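Local coordinates for protein pilin (Streptococcus pyogenes serotype M1, PDB 3GLD) that builds the shaft of the streptococcal pilus as its major subunit, which the bacterium needs for adhesion to host cells, aggregation and biofilm formation, at residues Leu19-Asn24 / Ala83-Ser88; Tyr98-Thr103 / Val122-Leu127; Ser176-Phe181 / His221-Asp226; Val242-Asp247 / Gly271-Gln276. The protein carries 2 engineered substitutions. All blocks are in the same frame, centred on the assembly; numbering follows the deposited sequence.

Interaction 1: residues Leu19-Asn24 / Ala83-Ser88; sequences LTVTKN and AEFDFS
V21 and F85 meet on the buried face of an antiparallel strand pair. V21 CG2 comes to 3.4 Å from F85 CE2, approaching the ring at a slant. V21 CG1 is anti to the backbone N (chi1 175°), which leaves CG2 beside that N, facing the F85 ring. F85 CG lies beside its own backbone N, and CD2 and CE2 of the ring meet L19 and V21. L19 runs side by side with F85, its CD2 4.1 Å from F85 CD2. L19 CB sits 3.8 Å from F87 CE2, at the edge of that ring and near its plane. T20 and E84 occupy the other, exposed face. T20 OG1 lies only loosely beside E84, 3.9 Å from E84 OE2.

L19 with F85 and V21 with A83 are the hydrogen-bonded pairs. The bond from V21 N to A83 O is 2.7 Å and almost straight (179°). D86 OD1 accepts from S88 N (2.9 Å), forming an Asx turn, and also from S88 OG. D86 is salt-bridged to K18, and F87 meets Y100 edge-to-face.

Strand 18-27 also pairs in parallel with strand 151-169. In the natural protein its K23 is cross-linked to N155. Here the residue that promotes the bond is replaced by the engineered A104, and K23 NZ hydrogen-bonds N24 O. The arrangement is that of a pilin beta-sandwich domain, with the isopeptide site between parallel neighbouring strands.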
loop_
_atom_site.group_PDB
_atom_site.type_symbol
_atom_site.label_atom_id
_atom_site.label_comp_id
_atom_site.label_asym_id
_atom_site.label_seq_id
_atom_site.Cartn_x
_atom_site.Cartn_y
_atom_site.Cartn_z
ATOM N N LEU A 19 24.269 6.654 -3.510
ATOM C CA LEU A 19 23.157 7.497 -3.085
ATOM C C LEU A 19 22.052 6.613 -2.519
ATOM O O LEU A 19 21.563 5.704 -3.205
ATOM C CB LEU A 19 22.618 8.313 -4.265
ATOM C CG LEU A 19 21.439 9.243 -3.979
ATOM C CD1 LEU A 19 21.850 10.397 -3.052
ATOM C CD2 LEU A 19 20.868 9.783 -5.275
ATOM N N THR A 20 21.665 6.896 -1.276
ATOM C CA THR A 20 20.626 6.137 -0.585
ATOM C C THR A 20 19.246 6.674 -0.964
ATOM O O THR A 20 19.029 7.869 -0.945
ATOM C CB THR A 20 20.796 6.220 0.949
ATOM O OG1 THR A 20 21.972 5.494 1.312
ATOM C CG2 THR A 20 19.599 5.572 1.690
ATOM N N VAL A 21 18.329 5.773 -1.308
ATOM C CA VAL A 21 16.928 6.150 -1.514
ATOM C C VAL A 21 16.097 5.554 -0.381
ATOM O O VAL A 21 16.221 4.371 -0.083
ATOM C CB VAL A 21 16.390 5.640 -2.862
ATOM C CG1 VAL A 21 14.889 5.947 -2.996
ATOM C CG2 VAL A 21 17.153 6.263 -4.007
ATOM N N THR A 22 15.267 6.373 0.257
ATOM C CA THR A 22 14.408 5.878 1.335
ATOM C C THR A 22 12.973 5.835 0.836
ATOM O O THR A 22 12.470 6.803 0.256
ATOM C CB THR A 22 14.484 6.751 2.609
ATOM O OG1 THR A 22 15.815 6.720 3.132
ATOM C CG2 THR A 22 13.542 6.232 3.681
ATOM N N LYS A 23 12.328 4.693 1.038
ATOM C CA LYS A 23 10.931 4.529 0.641
ATOM C C LYS A 23 10.080 4.289 1.877
ATOM O O LYS A 23 10.407 3.444 2.712
ATOM C CB LYS A 23 10.798 3.383 -0.377
ATOM C CG LYS A 23 9.367 3.051 -0.832
ATOM C CD LYS A 23 8.626 4.278 -1.369
ATOM C CE LYS A 23 7.343 3.904 -2.043
ATOM N NZ LYS A 23 6.385 3.198 -1.131
ATOM N N ASN A 24 9.010 5.063 1.999
ATOM C CA ASN A 24 8.035 4.886 3.052
ATOM C C ASN A 24 6.671 4.571 2.430
ATOM O O ASN A 24 6.368 5.004 1.319
ATOM C CB ASN A 24 7.941 6.145 3.923
ATOM C CG ASN A 24 9.123 6.300 4.888
ATOM O OD1 ASN A 24 9.814 7.323 4.882
ATOM N ND2 ASN A 24 9.338 5.302 5.735
ATOM N N ALA A 83 17.163 1.662 -0.624
ATOM C CA ALA A 83 17.872 1.109 -1.773
ATOM C C ALA A 83 19.003 2.073 -2.129
ATOM O O ALA A 83 19.037 3.186 -1.620
ATOM C CB ALA A 83 16.912 0.957 -2.950
ATOM N N GLU A 84 19.923 1.651 -2.990
ATOM C CA GLU A 84 21.053 2.508 -3.362
ATOM C C GLU A 84 21.253 2.634 -4.864
ATOM O O GLU A 84 21.049 1.676 -5.593
ATOM C CB GLU A 84 22.349 1.979 -2.731
ATOM C CG GLU A 84 22.730 2.714 -1.473
ATOM C CD GLU A 84 23.889 2.058 -0.737
ATOM O OE1 GLU A 84 24.234 0.891 -1.058
ATOM O OE2 GLU A 84 24.453 2.720 0.162
ATOM N N PHE A 85 21.630 3.824 -5.314
ATOM C CA PHE A 85 22.219 3.961 -6.641
ATOM C C PHE A 85 23.733 3.871 -6.485
ATOM O O PHE A 85 24.296 4.431 -5.540
ATOM C CB PHE A 85 21.842 5.291 -7.282
ATOM C CG PHE A 85 20.383 5.386 -7.636
ATOM C CD1 PHE A 85 19.850 4.591 -8.647
ATOM C CD2 PHE A 85 19.554 6.256 -6.951
ATOM C CE1 PHE A 85 18.504 4.667 -8.978
ATOM C CE2 PHE A 85 18.206 6.346 -7.274
ATOM C CZ PHE A 85 17.682 5.544 -8.291
ATOM N N ASP A 86 24.366 3.169 -7.414
ATOM C CA ASP A 86 25.792 2.908 -7.361
ATOM C C ASP A 86 26.534 3.663 -8.479
ATOM O O ASP A 86 26.404 3.316 -9.660
ATOM C CB ASP A 86 26.029 1.395 -7.430
ATOM C CG ASP A 86 27.496 1.015 -7.352
ATOM O OD1 ASP A 86 28.358 1.879 -7.057
ATOM O OD2 ASP A 86 27.782 -0.177 -7.575
ATOM N N PHE A 87 27.290 4.692 -8.078
ATOM C CA PHE A 87 28.136 5.498 -8.974
ATOM C C PHE A 87 29.621 5.041 -8.995
ATOM O O PHE A 87 30.437 5.615 -9.710
ATOM C CB PHE A 87 28.111 6.988 -8.575
ATOM C CG PHE A 87 26.731 7.622 -8.553
ATOM C CD1 PHE A 87 26.338 8.472 -9.574
ATOM C CD2 PHE A 87 25.840 7.387 -7.491
ATOM C CE1 PHE A 87 25.076 9.081 -9.562
ATOM C CE2 PHE A 87 24.562 7.986 -7.468
ATOM C CZ PHE A 87 24.192 8.842 -8.512
ATOM N N SER A 88 29.972 4.030 -8.204
ATOM C CA SER A 88 31.387 3.623 -8.044
ATOM C C SER A 88 32.075 3.258 -9.358
ATOM O O SER A 88 33.292 3.406 -9.482
ATOM C CB SER A 88 31.527 2.479 -7.028
ATOM O OG SER A 88 30.822 1.316 -7.455
#

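Interaction 2: residues Tyr98-Thr103 / Val122-Leu127; sequences YYYKVT and VQVHVL
Y98, Y99 and Y100 pair with V124, Q123 and V122 in an antiparallel ladder between neighbouring strands of a sheet. In its hydrogen-bonded pairs Y100 N donates to V122 O at 2.7 Å, and V124 N to Y98 O at 2.8 Å.

On the buried face the side chains meet diagonally. V126 CG2 lies 3.6 Å from Y98 CD1, and V124 CG2 lies 3.7 Å from Y100 CE1. V102 and V122 touch methyl to methyl, CG2 to CG2, at 3.6 Å. The phenol oxygens bond past the ladder: Y98 OH to K94 O and Y100 OH to V59 O.

Y99 and Q123 stand side by side on the other face. Q123 CG sits over the Y99 ring, 4.1 Å from its centroid, in a CH-pi contact. The Q123 amide, its plane 67° from the ring, is weakly bonded to K148 and Y143 instead of the Y99 phenol.

Strand 134-144 flanks strand 119-129. The buried valines and tyrosine rings face the second sheet, as in a two-sheet beta-sandwich domain.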
loop_
_atom_site.group_PDB
_atom_site.type_symbol
_atom_site.label_atom_id
_atom_site.label_comp_id
_atom_site.label_asym_id
_atom_site.label_seq_id
_atom_site.Cartn_x
_atom_site.Cartn_y
_atom_site.Cartn_z
ATOM N N TYR A 98 27.886 17.169 -11.566
ATOM C CA TYR A 98 27.182 16.348 -12.537
ATOM C C TYR A 98 25.717 16.159 -12.103
ATOM O O TYR A 98 25.445 15.673 -10.983
ATOM C CB TYR A 98 27.897 15.010 -12.697
ATOM C CG TYR A 98 29.280 15.144 -13.333
ATOM C CD1 TYR A 98 30.362 15.639 -12.611
ATOM C CD2 TYR A 98 29.489 14.798 -14.667
ATOM C CE1 TYR A 98 31.625 15.762 -13.204
ATOM C CE2 TYR A 98 30.756 14.935 -15.269
ATOM C CZ TYR A 98 31.801 15.409 -14.524
ATOM O OH TYR A 98 33.033 15.536 -15.106
ATOM N N TYR A 99 24.809 16.552 -13.003
ATOM C CA TYR A 99 23.370 16.631 -12.718
ATOM C C TYR A 99 22.568 15.417 -13.172
ATOM O O TYR A 99 22.700 14.941 -14.299
ATOM C CB TYR A 99 22.762 17.893 -13.331
ATOM C CG TYR A 99 23.139 19.140 -12.582
ATOM C CD1 TYR A 99 24.446 19.612 -12.620
ATOM C CD2 TYR A 99 22.197 19.850 -11.827
ATOM C CE1 TYR A 99 24.815 20.747 -11.947
ATOM C CE2 TYR A 99 22.562 20.997 -11.139
ATOM C CZ TYR A 99 23.885 21.437 -11.213
ATOM O OH TYR A 99 24.317 22.554 -10.555
ATOM N N TYR A 100 21.737 14.919 -12.263
ATOM C CA TYR A 100 20.846 13.812 -12.558
ATOM C C TYR A 100 19.442 14.141 -12.059
ATOM O O TYR A 100 19.256 15.048 -11.246
ATOM C CB TYR A 100 21.298 12.543 -11.845
ATOM C CG TYR A 100 22.641 11.998 -12.237
ATOM C CD1 TYR A 100 23.818 12.514 -11.669
ATOM C CD2 TYR A 100 22.748 10.974 -13.168
ATOM C CE1 TYR A 100 25.073 12.018 -12.029
ATOM C CE2 TYR A 100 23.983 10.464 -13.526
ATOM C CZ TYR A 100 25.143 10.993 -12.952
ATOM O OH TYR A 100 26.376 10.486 -13.291
ATOM N N LYS A 101 18.467 13.352 -12.500
ATOM C CA LYS A 101 17.113 13.419 -11.953
ATOM C C LYS A 101 16.743 12.032 -11.456
ATOM O O LYS A 101 17.013 11.042 -12.139
ATOM C CB LYS A 101 16.113 13.869 -13.016
ATOM C CG LYS A 101 16.351 15.262 -13.541
ATOM C CD LYS A 101 15.028 15.958 -13.877
ATOM C CE LYS A 101 15.292 17.377 -14.387
ATOM N NZ LYS A 101 14.261 17.846 -15.353
ATOM N N VAL A 102 16.151 11.978 -10.265
ATOM C CA VAL A 102 15.723 10.730 -9.649
ATOM C C VAL A 102 14.198 10.739 -9.510
ATOM O O VAL A 102 13.640 11.681 -8.938
ATOM C CB VAL A 102 16.348 10.549 -8.266
ATOM C CG1 VAL A 102 15.769 9.302 -7.558
ATOM C CG2 VAL A 102 17.869 10.439 -8.386
ATOM N N THR A 103 13.551 9.699 -10.041
ATOM C CA THR A 103 12.086 9.568 -10.014
ATOM C C THR A 103 11.665 8.160 -9.553
ATOM O O THR A 103 12.470 7.220 -9.567
ATOM C CB THR A 103 11.440 9.867 -11.385
ATOM O OG1 THR A 103 12.057 9.062 -12.399
ATOM C CG2 THR A 103 11.571 11.361 -11.753
ATOM N N VAL A 122 19.607 15.712 -8.605
ATOM C CA VAL A 122 20.751 15.178 -7.887
ATOM C C VAL A 122 22.042 15.735 -8.500
ATOM O O VAL A 122 22.242 15.696 -9.722
ATOM C CB VAL A 122 20.735 13.622 -7.877
ATOM C CG1 VAL A 122 22.114 13.033 -7.548
ATOM C CG2 VAL A 122 19.697 13.092 -6.858
ATOM N N GLN A 123 22.873 16.300 -7.631
ATOM C CA GLN A 123 24.189 16.850 -7.978
ATOM C C GLN A 123 25.231 15.885 -7.423
ATOM O O GLN A 123 25.264 15.652 -6.217
ATOM C CB GLN A 123 24.377 18.207 -7.306
ATOM C CG GLN A 123 23.535 19.344 -7.864
ATOM C CD GLN A 123 23.708 20.671 -7.099
ATOM O OE1 GLN A 123 24.386 20.742 -6.079
ATOM N NE2 GLN A 123 23.067 21.717 -7.593
ATOM N N VAL A 124 26.039 15.283 -8.293
ATOM C CA VAL A 124 27.227 14.570 -7.843
ATOM C C VAL A 124 28.426 15.536 -7.923
ATOM O O VAL A 124 28.764 16.018 -9.000
ATOM C CB VAL A 124 27.510 13.295 -8.650
ATOM C CG1 VAL A 124 28.771 12.594 -8.089
ATOM C CG2 VAL A 124 26.310 12.329 -8.602
ATOM N N HIS A 125 29.015 15.843 -6.770
ATOM C CA HIS A 125 30.202 16.681 -6.676
ATOM C C HIS A 125 31.474 15.853 -6.852
ATOM O O HIS A 125 31.855 15.058 -5.982
ATOM C CB HIS A 125 30.193 17.473 -5.365
ATOM C CG HIS A 125 29.188 18.575 -5.365
ATOM N ND1 HIS A 125 27.830 18.340 -5.311
ATOM C CD2 HIS A 125 29.333 19.915 -5.462
ATOM C CE1 HIS A 125 27.183 19.490 -5.345
ATOM N NE2 HIS A 125 28.075 20.464 -5.443
ATOM N N VAL A 126 32.076 16.007 -8.028
ATOM C CA VAL A 126 33.298 15.309 -8.377
ATOM C C VAL A 126 34.474 16.268 -8.144
ATOM O O VAL A 126 34.590 17.295 -8.804
ATOM C CB VAL A 126 33.229 14.786 -9.829
ATOM C CG1 VAL A 126 34.508 14.031 -10.218
ATOM C CG2 VAL A 126 31.999 13.865 -10.002
ATOM N N LEU A 127 35.301 15.962 -7.152
ATOM C CA LEU A 127 36.454 16.810 -6.806
ATOM C C LEU A 127 37.732 16.103 -7.175
ATOM O O LEU A 127 37.730 14.871 -7.294
ATOM C CB LEU A 127 36.469 17.125 -5.309
ATOM C CG LEU A 127 35.573 18.213 -4.715
ATOM C CD1 LEU A 127 34.164 18.239 -5.305
ATOM C CD2 LEU A 127 35.518 18.001 -3.211
#

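Interaction 3: residues Ser176-Phe181 / His221-Asp226; sequences SKDFNF and HFTLKD
K225 lies alongside S176-D178 and grips D178. Its CB is 3.6 Å from K177 O. CG stays beside the same carbonyl and also passes near D178 OD1. CD runs by S176 O, and CE comes to 3.4 Å from S176 O. The chain is extended until its last bond, where chi4 (67°) bends NZ over to D178 OD2. That salt bridge is 2.7 Å long and falls on the syn side of the carboxylate. The other oxygen, D178 OD1, takes a longer bond of 3.2 Å from T223 OG1, which comes from above the carboxylate plane. Both carboxylate oxygens are thus held, by T223 and K225. A water joins K177 O to D226 N.

The buried face carries F179, F181, F222 and L224. F181 and F222 have nearly parallel rings (8°), strongly offset, with centroids 5.0 Å apart. F181 CE2 then packs 3.7 Å from L224 CB.

F179 N bonds to L224 O, and F181 N to F222 O, in antiparallel register. The F179 ring packs against K166, and F181 packs on E245. The pair is therefore an outer strand pairing of the sheet, with F179 and F181 lining the K166–N290 isopeptide site.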
loop_
_atom_site.group_PDB
_atom_site.type_symbol
_atom_site.label_atom_id
_atom_site.label_comp_id
_atom_site.label_asym_id
_atom_site.label_seq_id
_atom_site.Cartn_x
_atom_site.Cartn_y
_atom_site.Cartn_z
ATOM N N SER A 176 -35.924 -12.039 15.344
ATOM C CA SER A 176 -34.974 -12.633 16.288
ATOM C C SER A 176 -34.218 -13.862 15.734
ATOM O O SER A 176 -33.322 -14.411 16.389
ATOM C CB SER A 176 -35.654 -12.923 17.632
ATOM O OG SER A 176 -36.651 -13.932 17.489
ATOM N N LYS A 177 -34.540 -14.250 14.502
ATOM C CA LYS A 177 -33.890 -15.373 13.866
ATOM C C LYS A 177 -32.451 -15.063 13.395
ATOM O O LYS A 177 -32.181 -13.990 12.831
ATOM C CB LYS A 177 -34.742 -15.869 12.694
ATOM C CG LYS A 177 -34.137 -17.036 11.906
ATOM C CD LYS A 177 -34.976 -17.307 10.674
ATOM C CE LYS A 177 -34.416 -18.456 9.877
ATOM N NZ LYS A 177 -34.478 -19.768 10.624
ATOM N N ASP A 178 -31.545 -16.001 13.671
ATOM C CA ASP A 178 -30.195 -15.961 13.119
ATOM C C ASP A 178 -30.107 -16.576 11.729
ATOM O O ASP A 178 -30.438 -17.739 11.533
ATOM C CB ASP A 178 -29.182 -16.561 14.084
ATOM C CG ASP A 178 -28.579 -15.504 14.983
ATOM O OD1 ASP A 178 -27.791 -14.658 14.493
ATOM O OD2 ASP A 178 -28.925 -15.476 16.170
ATOM N N PHE A 179 -29.692 -15.769 10.748
ATOM C CA PHE A 179 -29.482 -16.279 9.405
ATOM C C PHE A 179 -27.998 -16.590 9.262
ATOM O O PHE A 179 -27.169 -15.786 9.688
ATOM C CB PHE A 179 -29.931 -15.251 8.375
ATOM C CG PHE A 179 -31.414 -14.970 8.396
ATOM C CD1 PHE A 179 -32.235 -15.513 7.423
ATOM C CD2 PHE A 179 -31.975 -14.136 9.373
ATOM C CE1 PHE A 179 -33.604 -15.268 7.421
ATOM C CE2 PHE A 179 -33.344 -13.899 9.385
ATOM C CZ PHE A 179 -34.162 -14.465 8.412
ATOM N N ASN A 180 -27.671 -17.747 8.673
ATOM C CA ASN A 180 -26.285 -18.176 8.468
ATOM C C ASN A 180 -25.653 -17.577 7.209
ATOM O O ASN A 180 -26.293 -17.498 6.163
ATOM C CB ASN A 180 -26.189 -19.692 8.353
ATOM C CG ASN A 180 -26.412 -20.414 9.671
ATOM O OD1 ASN A 180 -26.183 -19.876 10.757
ATOM N ND2 ASN A 180 -26.858 -21.659 9.573
ATOM N N PHE A 181 -24.376 -17.222 7.302
ATOM C CA PHE A 181 -23.671 -16.641 6.158
ATOM C C PHE A 181 -22.264 -17.236 6.037
ATOM O O PHE A 181 -21.683 -17.688 7.033
ATOM C CB PHE A 181 -23.520 -15.130 6.342
ATOM C CG PHE A 181 -24.814 -14.337 6.274
ATOM C CD1 PHE A 181 -25.247 -13.787 5.066
ATOM C CD2 PHE A 181 -25.539 -14.051 7.434
ATOM C CE1 PHE A 181 -26.428 -13.030 4.995
ATOM C CE2 PHE A 181 -26.727 -13.295 7.383
ATOM C CZ PHE A 181 -27.167 -12.773 6.159
ATOM N N HIS A 221 -17.412 -18.282 8.547
ATOM C CA HIS A 221 -18.812 -18.449 8.950
ATOM C C HIS A 221 -19.274 -17.369 9.910
ATOM O O HIS A 221 -18.560 -17.015 10.851
ATOM C CB HIS A 221 -19.035 -19.826 9.608
ATOM C CG HIS A 221 -18.643 -20.985 8.743
ATOM N ND1 HIS A 221 -19.434 -21.449 7.712
ATOM C CD2 HIS A 221 -17.538 -21.770 8.752
ATOM C CE1 HIS A 221 -18.836 -22.472 7.128
ATOM N NE2 HIS A 221 -17.682 -22.684 7.736
ATOM N N PHE A 222 -20.496 -16.875 9.690
ATOM C CA PHE A 222 -21.102 -15.893 10.577
ATOM C C PHE A 222 -22.630 -15.905 10.519
ATOM O O PHE A 222 -23.227 -16.495 9.613
ATOM C CB PHE A 222 -20.548 -14.462 10.342
ATOM C CG PHE A 222 -20.913 -13.864 9.022
ATOM C CD1 PHE A 222 -20.184 -14.169 7.866
ATOM C CD2 PHE A 222 -21.955 -12.940 8.932
ATOM C CE1 PHE A 222 -20.502 -13.577 6.642
ATOM C CE2 PHE A 222 -22.287 -12.352 7.717
ATOM C CZ PHE A 222 -21.570 -12.670 6.564
ATOM N N THR A 223 -23.245 -15.245 11.497
ATOM C CA THR A 223 -24.695 -15.169 11.561
ATOM C C THR A 223 -25.114 -13.745 11.815
ATOM O O THR A 223 -24.408 -12.994 12.489
ATOM C CB THR A 223 -25.291 -16.075 12.691
ATOM O OG1 THR A 223 -24.828 -15.620 13.971
ATOM C CG2 THR A 223 -24.891 -17.522 12.523
ATOM N N LEU A 224 -26.282 -13.379 11.304
ATOM C CA LEU A 224 -26.861 -12.069 11.577
ATOM C C LEU A 224 -28.372 -12.181 11.802
ATOM O O LEU A 224 -29.053 -12.889 11.074
ATOM C CB LEU A 224 -26.626 -11.104 10.401
ATOM C CG LEU A 224 -25.192 -10.706 9.994
ATOM C CD1 LEU A 224 -25.156 -9.965 8.679
ATOM C CD2 LEU A 224 -24.598 -9.885 11.076
ATOM N N LYS A 225 -28.880 -11.447 12.784
ATOM C CA LYS A 225 -30.312 -11.193 12.879
ATOM C C LYS A 225 -30.651 -9.894 12.130
ATOM O O LYS A 225 -29.751 -9.152 11.717
ATOM C CB LYS A 225 -30.744 -11.057 14.349
ATOM C CG LYS A 225 -30.367 -12.231 15.271
ATOM C CD LYS A 225 -30.729 -11.874 16.743
ATOM C CE LYS A 225 -30.514 -13.024 17.736
ATOM N NZ LYS A 225 -29.075 -13.382 17.899
ATOM N N ASP A 226 -31.951 -9.619 11.951
ATOM C CA ASP A 226 -32.396 -8.318 11.462
ATOM C C ASP A 226 -31.662 -7.174 12.162
ATOM O O ASP A 226 -31.540 -7.177 13.394
ATOM C CB ASP A 226 -33.904 -8.154 11.724
ATOM C CG ASP A 226 -34.415 -6.790 11.313
ATOM O OD1 ASP A 226 -34.436 -6.514 10.099
ATOM O OD2 ASP A 226 -34.796 -5.993 12.204
HETATM O O HOH W 1 -33.685 -11.741 12.414
HETATM O O HOH W 2 -22.249 -19.952 8.755
#

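Interaction 4: residues Val242-Asp247 / Gly271-Gln276; sequences VVTEDD and GNSTEQ
T274 meets V243 through two bonds. T274 OG1 accepts from V243 N at 2.9 Å, and T274 N donates to V243 O at 3.0 Å. With chi1 at 62°, OG1 sits between its own backbone N and carbonyl carbon and faces V243 N. Two residues on, E245 N donates to N272 O at 2.9 Å. Between these bonds T244 and S273 form a single bridge, and S273 OG lies 3.3 Å from T244 CG2. V242 CG1 lies 3.7 Å from S273 OG.

A second layer sets these groups. T274 OG1 gives its proton to E275 O (3.0 Å), which fixes its rotation and leaves it to accept from V243. S273 OG donates to T274 O at 2.6 Å. On the other side, T244 and D246 make backbone bonds to G182 and N180 of strand 179-185, and D246 OD2 also accepts from N180 ND2.

E245 extends into the core, between F179, F181 and F288. There OE1 bonds to K166 NZ and OE2 makes a weak bond to T255. E245 promotes the self-catalysed formation of the K166–N290 cross-link.

The chemistry implies that a threonine hydroxyl stands in for a backbone acceptor, letting the loop follow the strand without regular beta pairing.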
loop_
_atom_site.group_PDB
_atom_site.type_symbol
_atom_site.label_atom_id
_atom_site.label_comp_id
_atom_site.label_asym_id
_atom_site.label_seq_id
_atom_site.Cartn_x
_atom_site.Cartn_y
_atom_site.Cartn_z
ATOM N N VAL A 242 -16.817 -13.444 -2.298
ATOM C CA VAL A 242 -18.205 -13.853 -2.428
ATOM C C VAL A 242 -18.794 -13.875 -1.029
ATOM O O VAL A 242 -18.155 -14.364 -0.079
ATOM C CB VAL A 242 -18.334 -15.282 -3.022
ATOM C CG1 VAL A 242 -19.811 -15.612 -3.310
ATOM C CG2 VAL A 242 -17.523 -15.434 -4.308
ATOM N N VAL A 243 -20.002 -13.328 -0.900
ATOM C CA VAL A 243 -20.798 -13.472 0.315
ATOM C C VAL A 243 -22.071 -14.246 0.001
ATOM O O VAL A 243 -22.786 -13.913 -0.943
ATOM C CB VAL A 243 -21.227 -12.119 0.915
ATOM C CG1 VAL A 243 -21.848 -12.329 2.302
ATOM C CG2 VAL A 243 -20.040 -11.139 0.981
ATOM N N THR A 244 -22.362 -15.277 0.794
ATOM C CA THR A 244 -23.583 -16.040 0.590
ATOM C C THR A 244 -24.294 -16.296 1.917
ATOM O O THR A 244 -23.661 -16.605 2.930
ATOM C CB THR A 244 -23.302 -17.409 -0.046
ATOM O OG1 THR A 244 -22.774 -18.277 0.954
ATOM C CG2 THR A 244 -22.328 -17.327 -1.181
ATOM N N GLU A 245 -25.612 -16.183 1.897
ATOM C CA GLU A 245 -26.454 -16.621 3.009
ATOM C C GLU A 245 -26.937 -18.055 2.741
ATOM O O GLU A 245 -27.138 -18.417 1.588
ATOM C CB GLU A 245 -27.645 -15.680 3.083
ATOM C CG GLU A 245 -28.650 -15.950 4.194
ATOM C CD GLU A 245 -29.833 -14.991 4.142
ATOM O OE1 GLU A 245 -29.649 -13.767 4.272
ATOM O OE2 GLU A 245 -30.966 -15.465 3.984
ATOM N N ASP A 246 -27.146 -18.858 3.787
ATOM C CA ASP A 246 -27.850 -20.153 3.633
ATOM C C ASP A 246 -29.213 -19.970 2.946
ATOM O O ASP A 246 -29.754 -18.873 2.883
ATOM C CB ASP A 246 -28.079 -20.847 4.994
ATOM C CG ASP A 246 -26.860 -21.609 5.480
ATOM O OD1 ASP A 246 -25.794 -21.488 4.841
ATOM O OD2 ASP A 246 -26.975 -22.324 6.498
ATOM N N ASP A 247 -29.759 -21.066 2.442
ATOM C CA ASP A 247 -31.040 -21.061 1.760
ATOM C C ASP A 247 -32.150 -21.236 2.797
ATOM O O ASP A 247 -32.145 -22.191 3.590
ATOM C CB ASP A 247 -31.061 -22.186 0.723
ATOM C CG ASP A 247 -32.270 -22.133 -0.196
ATOM O OD1 ASP A 247 -33.285 -21.482 0.146
ATOM O OD2 ASP A 247 -32.202 -22.776 -1.269
ATOM N N GLY A 271 -32.081 -13.956 -4.947
ATOM C CA GLY A 271 -31.318 -15.138 -4.540
ATOM C C GLY A 271 -30.468 -14.898 -3.308
ATOM O O GLY A 271 -30.597 -13.862 -2.641
ATOM N N ASN A 272 -29.593 -15.850 -3.005
ATOM C CA ASN A 272 -28.901 -15.823 -1.726
ATOM C C ASN A 272 -27.389 -15.602 -1.779
ATOM O O ASN A 272 -26.711 -15.785 -0.775
ATOM C CB ASN A 272 -29.240 -17.064 -0.892
ATOM C CG ASN A 272 -28.977 -18.370 -1.631
ATOM O OD1 ASN A 272 -29.725 -19.341 -1.465
ATOM N ND2 ASN A 272 -27.924 -18.406 -2.452
ATOM N N SER A 273 -26.884 -15.205 -2.945
ATOM C CA SER A 273 -25.448 -15.010 -3.147
ATOM C C SER A 273 -25.088 -13.765 -3.953
ATOM O O SER A 273 -25.778 -13.390 -4.896
ATOM C CB SER A 273 -24.839 -16.243 -3.828
ATOM O OG SER A 273 -23.436 -16.093 -3.978
ATOM N N THR A 274 -23.986 -13.125 -3.569
ATOM C CA THR A 274 -23.348 -12.159 -4.456
ATOM C C THR A 274 -22.722 -12.947 -5.602
ATOM O O THR A 274 -22.488 -14.148 -5.494
ATOM C CB THR A 274 -22.255 -11.304 -3.735
ATOM O OG1 THR A 274 -21.186 -12.151 -3.256
ATOM C CG2 THR A 274 -22.868 -10.535 -2.572
ATOM N N GLU A 275 -22.464 -12.276 -6.711
ATOM C CA GLU A 275 -21.513 -12.820 -7.668
ATOM C C GLU A 275 -20.111 -12.592 -7.079
ATOM O O GLU A 275 -19.967 -12.021 -5.995
ATOM C CB GLU A 275 -21.644 -12.105 -9.009
ATOM C CG GLU A 275 -22.990 -12.251 -9.699
ATOM C CD GLU A 275 -23.170 -11.215 -10.801
ATOM O OE1 GLU A 275 -22.549 -10.124 -10.709
ATOM O OE2 GLU A 275 -23.929 -11.492 -11.757
ATOM N N GLN A 276 -19.075 -13.045 -7.776
ATOM C CA GLN A 276 -17.721 -12.714 -7.358
ATOM C C GLN A 276 -17.494 -11.208 -7.527
ATOM O O GLN A 276 -17.552 -10.680 -8.628
ATOM C CB GLN A 276 -16.684 -13.535 -8.135
ATOM C CG GLN A 276 -15.255 -13.356 -7.621
ATOM C CD GLN A 276 -14.453 -14.645 -7.655
ATOM O OE1 GLN A 276 -14.773 -15.616 -6.957
ATOM N NE2 GLN A 276 -13.402 -14.658 -8.455
#

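Overall arrangement
Interactions 1 and 2 belong to one domain and interactions 3 and 4 to the other, on opposite sides of the chain's centre. Within each pair the centres are 13 Å apart. Interactions 1 and 2 share a core: F87 packs on Y100 and V124, and L19 on V122, across two sheets. Interactions 3 and 4 instead meet within one sheet, through neighbouring strands 179-185 and 240-245. Interaction 2 is the most buried and mainly apolar and aromatic. The others are partly buried. Interaction 3 adds a salt bridge and waters on its more exposed side, and interaction 4 relies on hydroxyls. Interaction 1 holds K23, whereas interaction 4 holds the intact E245; the equivalent position near interactions 1 and 2 is the engineered A104.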